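Local coordinates for protein serine protease inhibitor 2 (Anopheles gambiae, PDB 3PZF) that inhibits clip-domain serine proteases such as CLIPB9 and thereby restrains phenoloxidase activation and melanization in mosquito hemolymph, at residues A[248-253]-A[370-375]. Sequence-based numbering, arbitrary orientation.
Sequences FILPNP and ANRPFI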
loop_
_atom_site.group_PDB
_atom_site.type_symbol
_atom_site.label_atom_id
_atom_site.label_comp_id
_atom_site.label_asym_id
_atom_site.label_seq_id
_atom_site.Cartn_x
_atom_site.Cartn_y
_atom_site.Cartn_z
ATOM N N PHE A 248 13.659 -1.924 -3.897
ATOM C CA PHE A 248 14.073 -2.735 -2.754
ATOM C C PHE A 248 15.115 -1.945 -1.992
ATOM O O PHE A 248 16.057 -1.443 -2.603
ATOM C CB PHE A 248 14.710 -4.062 -3.227
ATOM C CG PHE A 248 13.781 -4.909 -4.065
ATOM C CD1 PHE A 248 13.052 -5.938 -3.488
ATOM C CD2 PHE A 248 13.587 -4.627 -5.417
ATOM C CE1 PHE A 248 12.172 -6.691 -4.249
ATOM C CE2 PHE A 248 12.703 -5.388 -6.181
ATOM C CZ PHE A 248 12.007 -6.433 -5.595
ATOM N N ILE A 249 14.966 -1.848 -0.676
ATOM C CA ILE A 249 15.993 -1.225 0.168
ATOM C C ILE A 249 16.525 -2.289 1.116
ATOM O O ILE A 249 15.796 -2.746 1.999
ATOM C CB ILE A 249 15.432 -0.050 0.969
ATOM C CG1 ILE A 249 14.898 1.032 0.003
ATOM C CG2 ILE A 249 16.494 0.517 1.923
ATOM C CD1 ILE A 249 14.101 2.183 0.714
ATOM N N LEU A 250 17.792 -2.666 0.909
ATOM C CA LEU A 250 18.415 -3.787 1.616
ATOM C C LEU A 250 19.478 -3.213 2.534
ATOM O O LEU A 250 20.520 -2.740 2.062
ATOM C CB LEU A 250 19.048 -4.747 0.606
ATOM C CG LEU A 250 19.885 -5.913 1.184
ATOM C CD1 LEU A 250 19.005 -6.917 1.936
ATOM C CD2 LEU A 250 20.637 -6.606 0.062
ATOM N N PRO A 251 19.224 -3.226 3.850
ATOM C CA PRO A 251 20.181 -2.660 4.811
ATOM C C PRO A 251 21.546 -3.345 4.651
ATOM O O PRO A 251 21.581 -4.545 4.440
ATOM C CB PRO A 251 19.569 -3.031 6.180
ATOM C CG PRO A 251 18.071 -3.126 5.906
ATOM C CD PRO A 251 17.979 -3.702 4.502
ATOM N N ASN A 252 22.633 -2.588 4.681
ATOM C CA ASN A 252 23.947 -3.192 4.707
ATOM C C ASN A 252 24.008 -4.131 5.901
ATOM O O ASN A 252 23.216 -4.011 6.844
ATOM C CB ASN A 252 25.022 -2.106 4.833
ATOM C CG ASN A 252 25.012 -1.114 3.674
ATOM O OD1 ASN A 252 24.601 -1.416 2.535
ATOM N ND2 ASN A 252 25.502 0.080 3.957
ATOM N N PRO A 253 24.943 -5.092 5.872
ATOM C CA PRO A 253 24.948 -6.134 6.907
ATOM C C PRO A 253 25.127 -5.570 8.319
ATOM O O PRO A 253 24.714 -6.198 9.290
ATOM C CB PRO A 253 26.151 -7.007 6.522
ATOM C CG PRO A 253 26.366 -6.753 5.073
ATOM C CD PRO A 253 25.977 -5.311 4.847
ATOM N N ALA A 370 19.850 -10.177 -1.479
ATOM C CA ALA A 370 18.878 -9.948 -0.417
ATOM C C ALA A 370 18.594 -11.241 0.365
ATOM O O ALA A 370 17.518 -11.806 0.244
ATOM C CB ALA A 370 17.552 -9.399 -1.013
ATOM N N ASN A 371 19.567 -11.707 1.138
ATOM C CA ASN A 371 19.350 -12.887 1.988
ATOM C C ASN A 371 19.192 -12.489 3.463
ATOM O O ASN A 371 19.491 -13.266 4.365
ATOM C CB ASN A 371 20.490 -13.883 1.793
ATOM C CG ASN A 371 21.817 -13.363 2.318
ATOM O OD1 ASN A 371 21.959 -12.178 2.636
ATOM N ND2 ASN A 371 22.813 -14.251 2.384
ATOM N N ARG A 372 18.729 -11.265 3.687
ATOM C CA ARG A 372 18.350 -10.801 5.016
ATOM C C ARG A 372 17.179 -9.817 4.845
ATOM O O ARG A 372 16.818 -9.516 3.731
ATOM C CB ARG A 372 19.519 -10.143 5.731
ATOM C CG ARG A 372 20.107 -9.007 4.995
ATOM C CD ARG A 372 21.423 -8.551 5.628
ATOM N NE ARG A 372 21.937 -7.505 4.765
ATOM C CZ ARG A 372 22.787 -7.719 3.771
ATOM N NH1 ARG A 372 23.297 -8.937 3.577
ATOM N NH2 ARG A 372 23.150 -6.715 2.994
ATOM N N PRO A 373 16.570 -9.366 5.946
ATOM C CA PRO A 373 15.313 -8.605 5.787
ATOM C C PRO A 373 15.492 -7.299 4.996
ATOM O O PRO A 373 16.563 -6.687 5.003
ATOM C CB PRO A 373 14.902 -8.296 7.235
ATOM C CG PRO A 373 15.381 -9.514 8.006
ATOM C CD PRO A 373 16.781 -9.784 7.343
ATOM N N PHE A 374 14.443 -6.908 4.286
ATOM C CA PHE A 374 14.524 -5.707 3.454
ATOM C C PHE A 374 13.168 -5.083 3.311
ATOM O O PHE A 374 12.157 -5.696 3.661
ATOM C CB PHE A 374 15.097 -6.068 2.072
ATOM C CG PHE A 374 14.317 -7.135 1.325
ATOM C CD1 PHE A 374 14.680 -8.489 1.428
ATOM C CD2 PHE A 374 13.264 -6.791 0.490
ATOM C CE1 PHE A 374 14.011 -9.453 0.725
ATOM C CE2 PHE A 374 12.572 -7.760 -0.227
ATOM C CZ PHE A 374 12.944 -9.118 -0.090
ATOM N N ILE A 375 13.172 -3.840 2.813
ATOM C CA ILE A 375 11.956 -3.054 2.572
ATOM C C ILE A 375 11.727 -3.045 1.081
ATOM O O ILE A 375 12.684 -3.066 0.319
ATOM C CB ILE A 375 12.204 -1.617 3.068
ATOM C CG1 ILE A 375 12.462 -1.668 4.587
ATOM C CG2 ILE A 375 11.012 -0.648 2.665
ATOM C CD1 ILE A 375 13.288 -0.479 5.149
HETATM O O HOH W 1 23.190 -3.887 1.599
#
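The Arg372 guanidinium has the ring of Pro253 over one face, with CG 3.7 Å above its plane and offset toward the rim, and Leu250 CD1 over the opposite face. At its edge, Pro251 O lies in the plane, gripped side-on by Arg372 NE and Arg372 NH2, each 3.0 Å from it. The NE bond arrives nearly along the C=O axis, and the double grip fixes the group's rotation. A water in the same plane, off another part of the rim, lies 2.9 Å from Leu250 O, to which it can donate, and accepts weakly from Arg372 NH2. Phe374 CE2 meets the edge of the Phe248 ring, 3.8 Å from CD1; the side chains run alongside. Leu250 has CG anti to the backbone N (chi1 174°); its methyls reach Ala370, CD2 lying 3.8 Å from Ala370 CA. Ile249 and Ile375 form an antiparallel hydrogen-bonded pair through nearly straight bonds, Ile249 N to Ile375 O (2.8 Å) and Ile375 N to Ile249 O (3.0 Å). Their side chains share one sheet face, against helix 257-263, whereas Phe248 and Phe374 pack on strand 277-295. The contact thus joins strands 244-251 and 374-380 in the serpin B-sheet, with strand 232-238 flanking 244-251.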